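PDB 2HHG: hypothetical protein RPA3614 from Rhodopseudomonas palustris, which is of unknown function but has a rhodanese-like fold and so may be a sulfurtransferase, perhaps passing sulfur from thiosulfate to cyanide. Local coordinates for residues A[12-17]-A[99-104]; A[43-48]-A[89-94]. All blocks are in the same frame, centred on the assembly; numbering follows the deposited sequence. Where two conformers were deposited one is given.

The N-terminal helix 10-18 supplies the first half of contact 1, and its partner is helix 97-109; 81 residues separate segments 12-17 and 99-104. Within that long loop the chain runs through strand 40-44 and then strand 88-92, which pair in contact 2 and close a smaller loop nested inside the first. A short turn then leads from strand 88-92 directly into helix 97-109, so the two contacts follow closely there. Contact 2 joins neighbouring parallel strands of the central sheet, whereas contact 1 docks the N-terminal helix on a helix that packs against that sheet. They meet where Ile45 CD1 lies 3.6 Å from Ala102 CB.

Contact 1 of 2, residues A[12-17]-A[99-104]; sequences AMLDEA and SALAAK
Leu101 pushes its CD2 methyl into a hollow of helix 10-18 formed by Met13, Leu14 and Ala17. The methyl carbon lies 3.6 Å from Met13 O and 3.8 Å from Met13 CB, while the selenium end of Met13, a selenomethionine here, leads away. Leu14 crosses Leu101 at about a right angle, and its CD2 closes another side of the hollow, 3.8 Å from Leu101 CD2. The same Leu14 methyl reaches Ala100 CB. In return Ala17 is the bump: its CB points at helix 97-109 and settles among Ala100, Leu101 and Lys104, 3.5 Å from Ala100 O and 3.7 Å from Lys104 CB. Alanine suits both helices, since small side chains let the segment axes approach to 8.9 Å at a crossing of 56°. Lys104 borders this patch with its methylenes. CG is anti to the backbone N (chi1 180°), and a bend at chi2 (60°) turns CD. CE lies 3.9 Å from Glu16 O. NZ forms a salt bridge with Asp108 and donates to a water that donates to Glu16 OE1, while Glu16 OE2 pairs with Arg8. This is helix-helix packing, helix 10-18 lying on helix 97-109, whose Ala100 and Ala103 touch strand 114-117. With no direct hydrogen bond between the segments, docking relies on apolar fit, and the water-linked charges at the edge probably add only modest attraction.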
loop_
_atom_site.group_PDB
_atom_site.type_symbol
_atom_site.label_atom_id
_atom_site.label_comp_id
_atom_site.label_asym_id
_atom_site.label_seq_id
_atom_site.Cartn_x
_atom_site.Cartn_y
_atom_site.Cartn_z
ATOM N N ALA A 12 17.102 -5.589 -2.996
ATOM C CA ALA A 12 17.456 -4.357 -3.701
ATOM C C ALA A 12 16.240 -3.464 -3.918
ATOM O O ALA A 12 16.302 -2.256 -3.696
ATOM C CB ALA A 12 18.121 -4.671 -5.032
HETATM N N MSE A 13 15.137 -4.063 -4.349
HETATM C CA MSE A 13 13.917 -3.304 -4.620
HETATM C C MSE A 13 13.353 -2.648 -3.371
HETATM O O MSE A 13 12.912 -1.497 -3.417
HETATM C CB MSE A 13 12.847 -4.187 -5.244
HETATM C CG MSE A 13 13.231 -4.769 -6.580
HETATM SE SE MSE A 13 11.879 -6.034 -7.089
HETATM C CE MSE A 13 12.927 -7.029 -8.368
ATOM N N LEU A 14 13.363 -3.388 -2.266
ATOM C CA LEU A 14 12.831 -2.900 -1.001
ATOM C C LEU A 14 13.699 -1.800 -0.400
ATOM O O LEU A 14 13.173 -0.829 0.153
ATOM C CB LEU A 14 12.631 -4.053 -0.017
ATOM C CG LEU A 14 11.456 -4.979 -0.346
ATOM C CD1 LEU A 14 11.555 -6.271 0.442
ATOM C CD2 LEU A 14 10.111 -4.292 -0.100
ATOM N N ASP A 15 15.020 -1.941 -0.523
ATOM C CA ASP A 15 15.945 -0.912 -0.058
ATOM C C ASP A 15 15.671 0.402 -0.779
ATOM O O ASP A 15 15.547 1.457 -0.142
ATOM C CB ASP A 15 17.399 -1.336 -0.284
ATOM C CG ASP A 15 18.383 -0.219 0.023
ATOM O OD1 ASP A 15 18.363 0.298 1.159
ATOM O OD2 ASP A 15 19.167 0.149 -0.876
ATOM N N GLU A 16 15.567 0.332 -2.105
ATOM C CA GLU A 16 15.282 1.504 -2.932
ATOM C C GLU A 16 13.953 2.151 -2.553
ATOM O O GLU A 16 13.852 3.379 -2.480
ATOM C CB GLU A 16 15.245 1.126 -4.413
ATOM C CG GLU A 16 16.598 0.828 -5.040
ATOM C CD GLU A 16 16.486 0.271 -6.454
ATOM O OE1 GLU A 16 15.407 0.384 -7.074
ATOM O OE2 GLU A 16 17.485 -0.289 -6.947
ATOM N N ALA A 17 12.938 1.322 -2.324
ATOM C CA ALA A 17 11.620 1.817 -1.955
ATOM C C ALA A 17 11.631 2.442 -0.563
ATOM O O ALA A 17 11.227 3.599 -0.396
ATOM C CB ALA A 17 10.595 0.698 -2.037
ATOM N N SER A 99 3.644 -3.387 -0.133
ATOM C CA SER A 99 3.174 -2.008 -0.025
ATOM C C SER A 99 4.294 -0.980 -0.113
ATOM O O SER A 99 4.061 0.141 -0.562
ATOM C CB SER A 99 2.326 -1.797 1.226
ATOM O OG SER A 99 3.027 -2.172 2.388
ATOM N N ALA A 100 5.506 -1.348 0.304
ATOM C CA ALA A 100 6.658 -0.469 0.088
ATOM C C ALA A 100 6.905 -0.321 -1.411
ATOM O O ALA A 100 7.112 0.786 -1.916
ATOM C CB ALA A 100 7.895 -0.999 0.789
ATOM N N LEU A 101 6.877 -1.440 -2.133
ATOM C CA LEU A 101 7.067 -1.389 -3.582
ATOM C C LEU A 101 5.949 -0.607 -4.255
ATOM O O LEU A 101 6.202 0.187 -5.151
ATOM C CB LEU A 101 7.177 -2.791 -4.186
ATOM C CG LEU A 101 8.293 -3.692 -3.658
ATOM C CD1 LEU A 101 8.365 -4.936 -4.517
ATOM C CD2 LEU A 101 9.647 -2.978 -3.619
ATOM N N ALA A 102 4.714 -0.811 -3.802
ATOM C CA ALA A 102 3.558 -0.126 -4.383
ATOM C C ALA A 102 3.625 1.381 -4.164
ATOM O O ALA A 102 3.376 2.158 -5.080
ATOM C CB ALA A 102 2.267 -0.677 -3.817
ATOM N N ALA A 103 3.961 1.798 -2.943
ATOM C CA ALA A 103 4.113 3.221 -2.639
ATOM C C ALA A 103 5.204 3.850 -3.500
ATOM O O ALA A 103 5.026 4.945 -4.029
ATOM C CB ALA A 103 4.407 3.423 -1.160
ATOM N N LYS A 104 6.316 3.143 -3.659
ATOM C CA LYS A 104 7.399 3.632 -4.501
ATOM C C LYS A 104 6.962 3.754 -5.967
ATOM O O LYS A 104 7.253 4.759 -6.618
ATOM C CB LYS A 104 8.623 2.733 -4.351
ATOM C CG LYS A 104 9.835 3.141 -5.192
ATOM C CD LYS A 104 10.342 4.542 -4.867
ATOM C CE LYS A 104 11.747 4.769 -5.406
ATOM N NZ LYS A 104 11.883 4.517 -6.862
HETATM O O HOH W 1 12.565 1.671 -7.063
#

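Contact 2 of 2, residues A[43-48]-A[89-94]; sequences VDIRDP and FVFYCA
Tyr92 lays one face of its ring over Asp44, whose CA sits 4.0 Å from the ring centroid in a CH-pi contact. A chi1 of 78° puts CG between the backbone N and the carbonyl carbon, starting the path that brings the ring over Asp44. Two backbone hydrogen bonds join the parallel strands, Val43 N to Val90 O and Tyr92 N to Val43 O; a third, Ile45 N to Tyr92 O, carries the pairing just past strand 40-44. On the face of the sheet bearing Val43 and Phe91, the side chains run side by side, with Val43 CB 3.7 Å from Phe91 CD1. Ile45 extends this apolar layer, its CG2 at the edge of the Phe91 ring and its CG1 3.9 Å from Cys93 CB.

Around Asp44, Arg46 forms the next layer. Its NE donates to Asp44 OD1 at 2.9 Å and its NH2 to OD2 at 2.7 Å, a side-on salt bridge on the syn sides of the carboxylate. Arg46 N reaches OD1 on the anti side, making an Asx turn, so three bonds fix this buried acid. The aliphatic part of Arg46 passes Cys93 and Ala94, with CG 3.7 Å from Cys93 CA. Farther out, Gly55 O accepts from Arg46 NH2, Phe121 makes a cation-pi contact with Arg46, and Ile57 N and Ser60 OG bond to Tyr92 OH.

A phosphate, probably from the crystallisation liquor, lies by Ala94 and may mark a pocket. The parallel sheet and family indicate the rhodanese fold, whose sulfur-carrying cysteine begins the loop after such a strand, consistent with Cys93.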
loop_
_atom_site.group_PDB
_atom_site.type_symbol
_atom_site.label_atom_id
_atom_site.label_comp_id
_atom_site.label_asym_id
_atom_site.label_seq_id
_atom_site.Cartn_x
_atom_site.Cartn_y
_atom_site.Cartn_z
ATOM N N VAL A 43 -5.216 2.457 0.999
ATOM C CA VAL A 43 -5.330 1.564 -0.150
ATOM C C VAL A 43 -4.821 0.171 0.211
ATOM O O VAL A 43 -3.648 -0.002 0.527
ATOM C CB VAL A 43 -4.543 2.099 -1.371
ATOM C CG1 VAL A 43 -4.696 1.163 -2.561
ATOM C CG2 VAL A 43 -5.006 3.516 -1.732
ATOM N N ASP A 44 -5.724 -0.805 0.174
ATOM C CA ASP A 44 -5.406 -2.205 0.431
ATOM C C ASP A 44 -5.000 -2.855 -0.882
ATOM O O ASP A 44 -5.810 -2.953 -1.793
ATOM C CB ASP A 44 -6.673 -2.873 0.970
ATOM C CG ASP A 44 -6.452 -4.283 1.499
ATOM O OD1 ASP A 44 -5.465 -4.955 1.144
ATOM O OD2 ASP A 44 -7.329 -4.721 2.281
ATOM N N ILE A 45 -3.754 -3.303 -0.973
ATOM C CA ILE A 45 -3.247 -3.860 -2.225
ATOM C C ILE A 45 -3.196 -5.391 -2.241
ATOM O O ILE A 45 -2.666 -5.987 -3.186
ATOM C CB ILE A 45 -1.880 -3.265 -2.602
ATOM C CG1 ILE A 45 -0.790 -3.745 -1.634
ATOM C CG2 ILE A 45 -1.976 -1.743 -2.688
ATOM C CD1 ILE A 45 0.603 -3.284 -1.985
ATOM N N ARG A 46 -3.772 -6.019 -1.217
ATOM C CA ARG A 46 -3.759 -7.478 -1.098
ATOM C C ARG A 46 -4.639 -8.182 -2.123
ATOM O O ARG A 46 -5.567 -7.606 -2.683
ATOM C CB ARG A 46 -4.189 -7.898 0.306
ATOM C CG ARG A 46 -3.187 -7.505 1.385
ATOM C CD ARG A 46 -3.697 -7.846 2.761
ATOM N NE ARG A 46 -4.908 -7.094 3.051
ATOM C CZ ARG A 46 -5.795 -7.412 3.986
ATOM N NH1 ARG A 46 -5.606 -8.473 4.758
ATOM N NH2 ARG A 46 -6.863 -6.651 4.152
ATOM N N ASP A 47 -4.325 -9.451 -2.352
ATOM C CA ASP A 47 -5.185 -10.328 -3.120
ATOM C C ASP A 47 -6.518 -10.465 -2.360
ATOM O O ASP A 47 -6.528 -10.506 -1.121
ATOM C CB ASP A 47 -4.479 -11.678 -3.277
ATOM C CG ASP A 47 -5.268 -12.670 -4.105
ATOM O OD1 ASP A 47 -6.252 -13.240 -3.596
ATOM O OD2 ASP A 47 -4.892 -12.906 -5.273
ATOM N N PRO A 48 -7.652 -10.524 -3.083
ATOM C CA PRO A 48 -8.956 -10.620 -2.414
ATOM C C PRO A 48 -9.092 -11.830 -1.484
ATOM O O PRO A 48 -9.880 -11.793 -0.534
ATOM C CB PRO A 48 -9.943 -10.729 -3.587
ATOM C CG PRO A 48 -9.118 -11.208 -4.737
ATOM C CD PRO A 48 -7.807 -10.525 -4.549
ATOM N N PHE A 89 -1.973 9.126 0.140
ATOM C CA PHE A 89 -2.300 7.729 -0.141
ATOM C C PHE A 89 -1.420 6.819 0.683
ATOM O O PHE A 89 -0.194 6.836 0.549
ATOM C CB PHE A 89 -2.176 7.436 -1.637
ATOM C CG PHE A 89 -3.216 8.131 -2.448
ATOM C CD1 PHE A 89 -4.398 7.489 -2.785
ATOM C CD2 PHE A 89 -3.047 9.460 -2.826
ATOM C CE1 PHE A 89 -5.383 8.149 -3.505
ATOM C CE2 PHE A 89 -4.024 10.129 -3.551
ATOM C CZ PHE A 89 -5.198 9.467 -3.887
ATOM N N VAL A 90 -2.057 6.055 1.563
ATOM C CA VAL A 90 -1.378 5.152 2.470
ATOM C C VAL A 90 -1.666 3.724 2.020
ATOM O O VAL A 90 -2.798 3.251 2.130
ATOM C CB VAL A 90 -1.860 5.373 3.920
ATOM C CG1 VAL A 90 -1.207 4.371 4.869
ATOM C CG2 VAL A 90 -1.601 6.804 4.357
ATOM N N PHE A 91 -0.640 3.037 1.520
ATOM C CA PHE A 91 -0.801 1.687 0.980
ATOM C C PHE A 91 -0.519 0.660 2.050
ATOM O O PHE A 91 0.357 0.859 2.884
ATOM C CB PHE A 91 0.151 1.479 -0.204
ATOM C CG PHE A 91 -0.127 2.391 -1.362
ATOM C CD1 PHE A 91 -1.024 2.017 -2.357
ATOM C CD2 PHE A 91 0.489 3.641 -1.452
ATOM C CE1 PHE A 91 -1.301 2.868 -3.421
ATOM C CE2 PHE A 91 0.217 4.493 -2.512
ATOM C CZ PHE A 91 -0.678 4.104 -3.500
ATOM N N TYR A 92 -1.258 -0.443 2.033
ATOM C CA TYR A 92 -0.932 -1.543 2.938
ATOM C C TYR A 92 -1.141 -2.906 2.310
ATOM O O TYR A 92 -1.980 -3.087 1.433
ATOM C CB TYR A 92 -1.666 -1.433 4.282
ATOM C CG TYR A 92 -3.114 -1.861 4.277
ATOM C CD1 TYR A 92 -3.485 -3.131 4.710
ATOM C CD2 TYR A 92 -4.116 -0.980 3.885
ATOM C CE1 TYR A 92 -4.823 -3.525 4.723
ATOM C CE2 TYR A 92 -5.457 -1.364 3.904
ATOM C CZ TYR A 92 -5.798 -2.630 4.335
ATOM O OH TYR A 92 -7.125 -3.006 4.366
ATOM N N CYS A 93 -0.344 -3.856 2.777
ATOM C CA CYS A 93 -0.439 -5.238 2.342
ATOM C C CYS A 93 -0.444 -6.105 3.602
ATOM O O CYS A 93 -0.767 -5.607 4.682
ATOM C CB CYS A 93 0.718 -5.593 1.397
ATOM S SG CYS A 93 2.382 -5.369 2.107
ATOM N N ALA A 94 -0.101 -7.387 3.488
ATOM C CA ALA A 94 -0.117 -8.269 4.659
ATOM C C ALA A 94 1.033 -8.038 5.641
ATOM O O ALA A 94 0.832 -8.116 6.859
ATOM C CB ALA A 94 -0.168 -9.738 4.231
#